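Local coordinates for flagellar brake protein YcgR (Klebsiella pneumoniae, PDB 5KEC) that binds cyclic di-GMP and, as the regulator MrkH, probably activates transcription of the type 3 fimbriae genes linked to biofilm formation, at residues I9-F20 with S99-V107; I30-S38 with Q108-R116. All coordinates share one frame; numbering follows the deposited sequence.

Interaction 1. Residues I9-F20 with S99-V107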
loop_
_atom_site.group_PDB
_atom_site.type_symbol
_atom_site.label_atom_id
_atom_site.label_comp_id
_atom_site.label_asym_id
_atom_site.label_seq_id
_atom_site.Cartn_x
_atom_site.Cartn_y
_atom_site.Cartn_z
ATOM N N ILE B 9 6.484 10.131 -16.909
ATOM C CA ILE B 9 6.865 8.731 -16.734
ATOM C C ILE B 9 8.282 8.517 -17.244
ATOM O O ILE B 9 8.578 8.783 -18.410
ATOM C CB ILE B 9 5.925 7.787 -17.508
ATOM C CG1 ILE B 9 4.487 7.959 -17.036
ATOM C CG2 ILE B 9 6.354 6.333 -17.342
ATOM C CD1 ILE B 9 4.228 7.374 -15.666
ATOM N N LYS B 10 9.161 8.051 -16.363
ATOM C CA LYS B 10 10.562 7.823 -16.711
ATOM C C LYS B 10 10.883 6.329 -16.689
ATOM O O LYS B 10 10.679 5.655 -15.673
ATOM C CB LYS B 10 11.486 8.545 -15.728
ATOM C CG LYS B 10 10.999 9.912 -15.271
ATOM C CD LYS B 10 11.009 10.922 -16.399
ATOM C CE LYS B 10 10.953 12.344 -15.847
ATOM N NZ LYS B 10 11.068 13.352 -16.933
ATOM N N THR B 11 11.397 5.817 -17.803
ATOM C CA THR B 11 11.770 4.406 -17.896
ATOM C C THR B 11 13.213 4.212 -18.333
ATOM O O THR B 11 13.714 3.092 -18.367
ATOM C CB THR B 11 10.866 3.638 -18.877
ATOM O OG1 THR B 11 10.823 4.335 -20.130
ATOM C CG2 THR B 11 9.458 3.513 -18.319
ATOM N N SER B 12 13.886 5.298 -18.683
ATOM C CA SER B 12 15.293 5.193 -19.040
ATOM C C SER B 12 16.118 4.947 -17.790
ATOM O O SER B 12 16.096 5.744 -16.850
ATOM C CB SER B 12 15.786 6.460 -19.736
ATOM O OG SER B 12 17.204 6.470 -19.780
ATOM N N LYS B 13 16.845 3.840 -17.787
ATOM C CA LYS B 13 17.728 3.502 -16.684
ATOM C C LYS B 13 18.700 4.643 -16.377
ATOM O O LYS B 13 18.967 4.945 -15.216
ATOM C CB LYS B 13 18.509 2.232 -17.017
ATOM C CG LYS B 13 19.507 1.806 -15.958
ATOM C CD LYS B 13 20.708 1.131 -16.608
ATOM C CE LYS B 13 20.270 0.044 -17.586
ATOM N NZ LYS B 13 21.384 -0.433 -18.460
ATOM N N TYR B 14 19.232 5.274 -17.420
ATOM C CA TYR B 14 20.228 6.322 -17.226
ATOM C C TYR B 14 19.616 7.559 -16.581
ATOM O O TYR B 14 20.210 8.158 -15.682
ATOM C CB TYR B 14 20.916 6.676 -18.547
ATOM C CG TYR B 14 21.582 5.492 -19.207
ATOM C CD1 TYR B 14 22.822 5.041 -18.778
ATOM C CD2 TYR B 14 20.964 4.814 -20.253
ATOM C CE1 TYR B 14 23.436 3.953 -19.376
ATOM C CE2 TYR B 14 21.570 3.726 -20.859
ATOM C CZ TYR B 14 22.805 3.300 -20.416
ATOM O OH TYR B 14 23.409 2.216 -21.014
ATOM N N GLU B 15 18.433 7.951 -17.038
ATOM C CA GLU B 15 17.756 9.086 -16.426
ATOM C C GLU B 15 17.420 8.768 -14.969
ATOM O O GLU B 15 17.604 9.604 -14.089
ATOM C CB GLU B 15 16.489 9.454 -17.194
ATOM C CG GLU B 15 15.865 10.758 -16.718
ATOM C CD GLU B 15 14.589 11.106 -17.456
ATOM O OE1 GLU B 15 14.138 10.278 -18.277
ATOM O OE2 GLU B 15 14.037 12.205 -17.214
ATOM N N ILE B 16 16.943 7.552 -14.711
ATOM C CA ILE B 16 16.543 7.175 -13.355
ATOM C C ILE B 16 17.728 7.225 -12.394
ATOM O O ILE B 16 17.620 7.771 -11.286
ATOM C CB ILE B 16 15.879 5.788 -13.311
ATOM C CG1 ILE B 16 14.458 5.869 -13.870
ATOM C CG2 ILE B 16 15.849 5.258 -11.879
ATOM C CD1 ILE B 16 13.939 4.525 -14.402
ATOM N N ILE B 17 18.855 6.662 -12.822
ATOM C CA ILE B 17 20.074 6.732 -12.026
ATOM C C ILE B 17 20.444 8.192 -11.797
ATOM O O ILE B 17 20.696 8.601 -10.666
ATOM C CB ILE B 17 21.242 5.980 -12.693
ATOM C CG1 ILE B 17 20.940 4.487 -12.754
ATOM C CG2 ILE B 17 22.531 6.208 -11.925
ATOM C CD1 ILE B 17 22.002 3.668 -13.493
ATOM N N ALA B 18 20.457 8.976 -12.874
ATOM C CA ALA B 18 20.776 10.398 -12.798
ATOM C C ALA B 18 19.876 11.145 -11.814
ATOM O O ALA B 18 20.342 12.024 -11.085
ATOM C CB ALA B 18 20.690 11.036 -14.177
ATOM N N ILE B 19 18.588 10.800 -11.800
ATOM C CA ILE B 19 17.637 11.455 -10.904
ATOM C C ILE B 19 17.905 11.095 -9.447
ATOM O O ILE B 19 17.866 11.963 -8.564
ATOM C CB ILE B 19 16.174 11.118 -11.264
ATOM C CG1 ILE B 19 15.735 11.914 -12.497
ATOM C CG2 ILE B 19 15.248 11.418 -10.091
ATOM C CD1 ILE B 19 14.455 11.385 -13.146
ATOM N N PHE B 20 18.193 9.824 -9.190
ATOM C CA PHE B 20 18.488 9.407 -7.822
ATOM C C PHE B 20 19.743 10.092 -7.280
ATOM O O PHE B 20 19.751 10.582 -6.147
ATOM C CB PHE B 20 18.581 7.880 -7.709
ATOM C CG PHE B 20 17.270 7.227 -7.380
ATOM C CD1 PHE B 20 16.255 7.167 -8.320
ATOM C CD2 PHE B 20 17.048 6.681 -6.123
ATOM C CE1 PHE B 20 15.041 6.579 -8.014
ATOM C CE2 PHE B 20 15.834 6.093 -5.808
ATOM C CZ PHE B 20 14.830 6.039 -6.756
ATOM N N SER B 99 16.525 -2.263 -4.937
ATOM C CA SER B 99 16.837 -2.184 -6.357
ATOM C C SER B 99 16.312 -0.866 -6.898
ATOM O O SER B 99 15.239 -0.418 -6.503
ATOM C CB SER B 99 16.206 -3.345 -7.126
ATOM O OG SER B 99 16.988 -4.520 -7.006
ATOM N N LEU B 100 17.066 -0.237 -7.790
ATOM C CA LEU B 100 16.581 0.982 -8.418
ATOM C C LEU B 100 15.284 0.665 -9.135
ATOM O O LEU B 100 15.148 -0.398 -9.738
ATOM C CB LEU B 100 17.611 1.552 -9.394
ATOM C CG LEU B 100 18.736 2.400 -8.790
ATOM C CD1 LEU B 100 19.755 2.762 -9.856
ATOM C CD2 LEU B 100 18.181 3.661 -8.124
ATOM N N PRO B 101 14.316 1.580 -9.056
ATOM C CA PRO B 101 13.045 1.371 -9.747
ATOM C C PRO B 101 13.283 1.381 -11.247
ATOM O O PRO B 101 14.236 2.007 -11.716
ATOM C CB PRO B 101 12.223 2.594 -9.335
ATOM C CG PRO B 101 13.249 3.647 -9.043
ATOM C CD PRO B 101 14.396 2.910 -8.424
ATOM N N GLU B 102 12.427 0.693 -11.987
ATOM C CA GLU B 102 12.568 0.615 -13.432
ATOM C C GLU B 102 11.549 1.545 -14.059
ATOM O O GLU B 102 11.523 1.741 -15.267
ATOM C CB GLU B 102 12.364 -0.823 -13.908
ATOM C CG GLU B 102 13.430 -1.783 -13.405
ATOM C CD GLU B 102 13.036 -3.239 -13.572
ATOM O OE1 GLU B 102 11.860 -3.571 -13.314
ATOM O OE2 GLU B 102 13.903 -4.049 -13.964
ATOM N N CYS B 103 10.706 2.121 -13.214
ATOM C CA CYS B 103 9.738 3.106 -13.663
ATOM C C CYS B 103 9.506 4.163 -12.589
ATOM O O CYS B 103 9.346 3.845 -11.411
ATOM C CB CYS B 103 8.418 2.435 -14.041
ATOM S SG CYS B 103 7.379 3.435 -15.128
ATOM N N LEU B 104 9.507 5.423 -13.008
ATOM C CA LEU B 104 9.211 6.533 -12.123
ATOM C C LEU B 104 8.026 7.286 -12.686
ATOM O O LEU B 104 7.900 7.439 -13.902
ATOM C CB LEU B 104 10.398 7.496 -12.034
ATOM C CG LEU B 104 11.707 6.989 -11.435
ATOM C CD1 LEU B 104 12.776 8.059 -11.549
ATOM C CD2 LEU B 104 11.494 6.591 -9.989
ATOM N N GLN B 105 7.158 7.755 -11.799
ATOM C CA GLN B 105 6.078 8.636 -12.210
ATOM C C GLN B 105 6.095 9.928 -11.399
ATOM O O GLN B 105 5.959 9.915 -10.178
ATOM C CB GLN B 105 4.725 7.939 -12.097
ATOM C CG GLN B 105 3.552 8.839 -12.429
ATOM C CD GLN B 105 2.268 8.064 -12.618
ATOM O OE1 GLN B 105 2.250 7.030 -13.283
ATOM N NE2 GLN B 105 1.185 8.556 -12.028
ATOM N N VAL B 106 6.281 11.045 -12.091
ATOM C CA VAL B 106 6.273 12.340 -11.444
ATOM C C VAL B 106 4.839 12.816 -11.304
ATOM O O VAL B 106 4.157 13.073 -12.297
ATOM C CB VAL B 106 7.080 13.374 -12.237
ATOM C CG1 VAL B 106 7.085 14.711 -11.509
ATOM C CG2 VAL B 106 8.498 12.878 -12.452
ATOM N N VAL B 107 4.382 12.912 -10.063
ATOM C CA VAL B 107 3.039 13.377 -9.773
ATOM C C VAL B 107 3.109 14.648 -8.938
ATOM O O VAL B 107 4.066 14.868 -8.197
ATOM C CB VAL B 107 2.232 12.315 -9.012
ATOM C CG1 VAL B 107 1.904 11.148 -9.925
ATOM C CG2 VAL B 107 3.008 11.840 -7.789
HETATM O O HOH W 1 13.413 0.725 -16.949
#

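Interaction 2. Residues I30-S38 with Q108-R116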
loop_
_atom_site.group_PDB
_atom_site.type_symbol
_atom_site.label_atom_id
_atom_site.label_comp_id
_atom_site.label_asym_id
_atom_site.label_seq_id
_atom_site.Cartn_x
_atom_site.Cartn_y
_atom_site.Cartn_z
ATOM N N ILE B 30 12.821 11.426 1.247
ATOM C CA ILE B 30 12.210 10.244 0.658
ATOM C C ILE B 30 11.200 9.687 1.652
ATOM O O ILE B 30 11.503 9.525 2.840
ATOM C CB ILE B 30 13.272 9.196 0.216
ATOM C CG1 ILE B 30 12.611 8.002 -0.480
ATOM C CG2 ILE B 30 14.152 8.752 1.386
ATOM C CD1 ILE B 30 13.608 7.077 -1.152
ATOM N N GLU B 31 9.979 9.453 1.182
ATOM C CA GLU B 31 8.942 8.883 2.033
ATOM C C GLU B 31 8.737 7.404 1.720
ATOM O O GLU B 31 8.506 7.033 0.572
ATOM C CB GLU B 31 7.628 9.640 1.869
ATOM C CG GLU B 31 6.587 9.281 2.915
ATOM C CD GLU B 31 5.460 10.296 2.992
ATOM O OE1 GLU B 31 5.400 11.198 2.128
ATOM O OE2 GLU B 31 4.637 10.195 3.927
ATOM N N ILE B 32 8.823 6.571 2.752
ATOM C CA ILE B 32 8.689 5.125 2.611
ATOM C C ILE B 32 7.403 4.663 3.275
ATOM O O ILE B 32 7.203 4.898 4.469
ATOM C CB ILE B 32 9.859 4.404 3.303
ATOM C CG1 ILE B 32 11.175 5.141 3.033
ATOM C CG2 ILE B 32 9.917 2.939 2.883
ATOM C CD1 ILE B 32 12.368 4.571 3.790
ATOM N N PHE B 33 6.533 4.013 2.507
ATOM C CA PHE B 33 5.276 3.503 3.043
ATOM C C PHE B 33 5.337 1.992 3.213
ATOM O O PHE B 33 5.786 1.278 2.321
ATOM C CB PHE B 33 4.105 3.829 2.109
ATOM C CG PHE B 33 3.889 5.291 1.885
ATOM C CD1 PHE B 33 3.163 6.044 2.793
ATOM C CD2 PHE B 33 4.397 5.914 0.755
ATOM C CE1 PHE B 33 2.957 7.396 2.582
ATOM C CE2 PHE B 33 4.191 7.268 0.542
ATOM C CZ PHE B 33 3.472 8.007 1.457
ATOM N N PHE B 34 4.890 1.509 4.364
ATOM C CA PHE B 34 4.634 0.082 4.534
ATOM C C PHE B 34 3.527 -0.129 5.546
ATOM O O PHE B 34 3.588 0.390 6.661
ATOM C CB PHE B 34 5.899 -0.690 4.927
ATOM C CG PHE B 34 6.773 0.027 5.912
ATOM C CD1 PHE B 34 6.715 -0.276 7.260
ATOM C CD2 PHE B 34 7.661 0.998 5.489
ATOM C CE1 PHE B 34 7.518 0.380 8.164
ATOM C CE2 PHE B 34 8.468 1.656 6.390
ATOM C CZ PHE B 34 8.395 1.346 7.730
ATOM N N ASN B 35 2.503 -0.871 5.138
ATOM C CA ASN B 35 1.375 -1.161 6.007
ATOM C C ASN B 35 0.698 0.113 6.518
ATOM O O ASN B 35 0.080 0.851 5.754
ATOM C CB ASN B 35 1.835 -2.035 7.177
ATOM C CG ASN B 35 2.620 -3.257 6.720
ATOM O OD1 ASN B 35 2.333 -3.833 5.670
ATOM N ND2 ASN B 35 3.617 -3.654 7.508
ATOM N N ASN B 36 0.839 0.366 7.815
ATOM C CA ASN B 36 0.196 1.496 8.469
ATOM C C ASN B 36 1.106 2.714 8.512
ATOM O O ASN B 36 0.667 3.835 8.792
ATOM C CB ASN B 36 -0.143 1.105 9.905
ATOM C CG ASN B 36 -1.574 1.400 10.262
ATOM O OD1 ASN B 36 -2.449 1.405 9.394
ATOM N ND2 ASN B 36 -1.828 1.650 11.545
ATOM N N THR B 37 2.380 2.477 8.232
ATOM C CA THR B 37 3.432 3.406 8.608
ATOM C C THR B 37 4.044 4.155 7.436
ATOM O O THR B 37 4.108 3.656 6.316
ATOM C CB THR B 37 4.551 2.660 9.361
ATOM O OG1 THR B 37 3.985 1.948 10.468
ATOM C CG2 THR B 37 5.612 3.630 9.867
ATOM N N SER B 38 4.498 5.368 7.721
ATOM C CA SER B 38 5.221 6.179 6.762
ATOM C C SER B 38 6.373 6.834 7.494
ATOM O O SER B 38 6.187 7.423 8.558
ATOM C CB SER B 38 4.304 7.245 6.168
ATOM O OG SER B 38 5.051 8.297 5.596
ATOM N N GLN B 108 2.098 15.493 -9.076
ATOM C CA GLN B 108 2.019 16.712 -8.286
ATOM C C GLN B 108 1.153 16.447 -7.065
ATOM O O GLN B 108 1.159 17.204 -6.095
ATOM C CB GLN B 108 1.456 17.851 -9.138
ATOM C CG GLN B 108 0.470 17.384 -10.197
ATOM C CD GLN B 108 0.404 18.314 -11.392
ATOM O OE1 GLN B 108 1.270 19.170 -11.580
ATOM N NE2 GLN B 108 -0.628 18.148 -12.211
ATOM N N ARG B 109 0.426 15.337 -7.119
ATOM C CA ARG B 109 -0.490 14.951 -6.056
ATOM C C ARG B 109 0.122 13.889 -5.144
ATOM O O ARG B 109 0.807 12.973 -5.604
ATOM C CB ARG B 109 -1.794 14.432 -6.664
ATOM C CG ARG B 109 -2.762 13.835 -5.664
ATOM C CD ARG B 109 -3.892 13.113 -6.377
ATOM N NE ARG B 109 -4.710 12.334 -5.454
ATOM C CZ ARG B 109 -5.347 11.217 -5.785
ATOM N NH1 ARG B 109 -5.254 10.742 -7.021
ATOM N NH2 ARG B 109 -6.070 10.571 -4.881
ATOM N N ARG B 110 -0.132 14.024 -3.848
ATOM C CA ARG B 110 0.312 13.042 -2.871
ATOM C C ARG B 110 -0.681 11.887 -2.825
ATOM O O ARG B 110 -1.809 12.047 -2.364
ATOM C CB ARG B 110 0.418 13.688 -1.490
ATOM C CG ARG B 110 0.734 12.701 -0.390
ATOM C CD ARG B 110 0.415 13.257 0.989
ATOM N NE ARG B 110 0.705 12.253 2.003
ATOM C CZ ARG B 110 1.914 12.047 2.508
ATOM N NH1 ARG B 110 2.935 12.789 2.097
ATOM N NH2 ARG B 110 2.105 11.104 3.419
ATOM N N ARG B 111 -0.270 10.722 -3.311
ATOM C CA ARG B 111 -1.168 9.572 -3.350
ATOM C C ARG B 111 -0.841 8.584 -2.239
ATOM O O ARG B 111 -0.289 7.510 -2.488
ATOM C CB ARG B 111 -1.104 8.873 -4.709
ATOM C CG ARG B 111 -1.679 9.681 -5.863
ATOM C CD ARG B 111 -0.596 10.050 -6.863
ATOM N NE ARG B 111 -1.081 9.998 -8.240
ATOM C CZ ARG B 111 -1.141 8.887 -8.968
ATOM N NH1 ARG B 111 -0.751 7.731 -8.450
ATOM N NH2 ARG B 111 -1.595 8.930 -10.214
ATOM N N ASP B 112 -1.193 8.950 -1.014
ATOM C CA ASP B 112 -0.880 8.127 0.142
ATOM C C ASP B 112 -1.611 6.786 0.062
ATOM O O ASP B 112 -2.838 6.736 0.146
ATOM C CB ASP B 112 -1.245 8.875 1.424
ATOM C CG ASP B 112 -0.560 8.306 2.646
ATOM O OD1 ASP B 112 -0.630 7.075 2.852
ATOM O OD2 ASP B 112 0.061 9.091 3.395
ATOM N N PRO B 113 -0.852 5.691 -0.109
ATOM C CA PRO B 113 -1.433 4.353 -0.278
ATOM C C PRO B 113 -2.086 3.814 0.995
ATOM O O PRO B 113 -2.787 2.801 0.936
ATOM C CB PRO B 113 -0.218 3.493 -0.640
ATOM C CG PRO B 113 0.933 4.197 -0.010
ATOM C CD PRO B 113 0.621 5.660 -0.144
ATOM N N ARG B 114 -1.856 4.475 2.127
ATOM C CA ARG B 114 -2.393 4.010 3.399
ATOM C C ARG B 114 -3.867 4.379 3.558
ATOM O O ARG B 114 -4.565 3.817 4.401
ATOM C CB ARG B 114 -1.578 4.577 4.564
ATOM C CG ARG B 114 -0.091 4.257 4.512
ATOM C CD ARG B 114 0.661 4.981 5.623
ATOM N NE ARG B 114 0.562 6.434 5.491
ATOM C CZ ARG B 114 0.922 7.297 6.437
ATOM N NH1 ARG B 114 1.404 6.853 7.593
ATOM N NH2 ARG B 114 0.794 8.604 6.234
ATOM N N PHE B 115 -4.343 5.314 2.742
ATOM C CA PHE B 115 -5.715 5.799 2.859
ATOM C C PHE B 115 -6.711 4.917 2.110
ATOM O O PHE B 115 -6.415 4.411 1.025
ATOM C CB PHE B 115 -5.823 7.244 2.366
ATOM C CG PHE B 115 -5.310 8.262 3.350
ATOM C CD1 PHE B 115 -6.175 8.887 4.239
ATOM C CD2 PHE B 115 -3.963 8.591 3.392
ATOM C CE1 PHE B 115 -5.706 9.825 5.143
ATOM C CE2 PHE B 115 -3.491 9.530 4.295
ATOM C CZ PHE B 115 -4.366 10.146 5.170
ATOM N N ARG B 116 -7.893 4.743 2.700
ATOM C CA ARG B 116 -8.953 3.947 2.088
ATOM C C ARG B 116 -10.268 4.720 2.086
ATOM O O ARG B 116 -10.522 5.533 2.972
ATOM C CB ARG B 116 -9.103 2.595 2.801
ATOM C CG ARG B 116 -7.872 1.693 2.677
ATOM C CD ARG B 116 -8.041 0.361 3.408
ATOM N NE ARG B 116 -8.527 0.543 4.775
ATOM C CZ ARG B 116 -7.756 0.849 5.815
ATOM N NH1 ARG B 116 -6.450 1.010 5.651
ATOM N NH2 ARG B 116 -8.292 0.997 7.021
#

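Interaction 1. Residues I9-F20 with S99-V107
Ile9 sits opposite Gln105 in an antiparallel, non-hydrogen-bonded pair, and its CD1 lies along the Gln105 side chain, 3.6 Å from Gln105 CG. Its other branch, CG2, rests on Cys103 SG, while the CA-H is directed at Leu104 O. Lys10 forms the hydrogen-bonded pair with Leu104: Lys10 N donates to Leu104 O at 2.8 Å, and Leu104 N returns a bond to Lys10 O at 2.9 Å. The aliphatic root of the lysine covers Leu104 CB. A bend at chi2 (-68°) then carries its NZ away to Gly7 O and, more weakly, to the carboxylate of Glu15. Strand 9-10 is thus laid onto strand 104-107, itself paired with strand 74-87, in the curled antiparallel sheet of the YcgR-like domain. Thr11 sets CG2 on Cys103 SG, and a water donates to both Thr11 O and Glu102 O, bridging the loops beside the strand pair. Ser12 then caps helix 13-25, its hydroxyl accepting weak bonds from Tyr14 N and Glu15 N in the first turn. Ile16 and Ile19 face the partner with apolar branches that suit the space between helix and strand: Ile16 CG1 packs 3.6 Å from Leu104 CD1, and Ile19 meets Leu104 tip to tip. Ile17 reaches Leu100 CD1 from the helix flank. Phe20 slides past Leu100, whose CD2 lies over one ring face, 3.8 Å from the centroid of the Phe20 ring and 14° off its normal. Leu104 CD2 approaches the ring edge and Pro101 CD comes in obliquely, with Phe78 meeting the same ring edge-to-face.

Interaction 2. Residues I30-S38 with Q108-R116
Arg110 grips Glu31 end-on, through NH1 and NH2; the two side chains cross at about a right angle, with the carboxylate and guanidinium planes 46° apart. Arg110 NH1 donates to Glu31 OE1 at 2.9 Å and Arg110 NH2 to Glu31 OE2 at 2.7 Å; OE1 uses its syn lone pair, while OE2 is met on the syn side but from out of the carboxylate plane. The anti lone pair of Glu31 OE2 takes the hydroxyl of Ser38, whose OG is 2.6 Å away, and Glu31 OE1 is also bonded to His70, so neither oxygen depends on the arginine alone. Arg110 NH2 reaches on to Asp112 OD2 at 2.9 Å. The same aspartate is gripped side-on by Arg114, through NE to OD1 and NH2 to OD2, with both acceptors near the guanidinium plane. Asp112 OD1 also accepts Arg114 N in an Asx turn, so the backbone just after Asp112 is tied to the carboxylate that holds the Arg114 head. Arg110 and Arg114 are the two arginines of the RxxxR motif of PilZ proteins, and both contact cyclic di-GMP in a liganded structure; in this apo chain acidic side chains hold them, and the ligand's phosphates would plausibly compete for the same groups. The Phe33 ring lies beside this network and takes Pro113 over one face: Pro113 CD stands 3.7 Å from the centroid of the Phe33 ring, a CH-pi contact suited to the rigid proline ring. Arg110 NH2 lies at the ring edge, in its plane. A bend at chi3 (-62°) turns the head of Arg114 across the hairpin end: Ser38 CB sits over one guanidinium face, and Arg114 NH1 donates a weak bond of 3.3 Å to Asn36 O within the type II' turn.

Overall arrangement
From the N terminus, strand 9-10 and helix 13-25 come first and the hairpin of strands 29-34 and 37-46 next; their partners, 99-107 and 108-116, follow in the same order. The two contacts therefore cross rather than nest. Interaction 1 closes a loop of 78 residues, bringing 99-107 back to the N-terminal strand and helix. Interaction 2 closes one of 69 residues, holding the loop after strand 104-107 against the hairpin of the first sheet, just before the chain enters the second sheet at strand 117-118. The two contacts pack together where Gln105 meets Arg111, which binds cyclic di-GMP in a liganded structure of this protein.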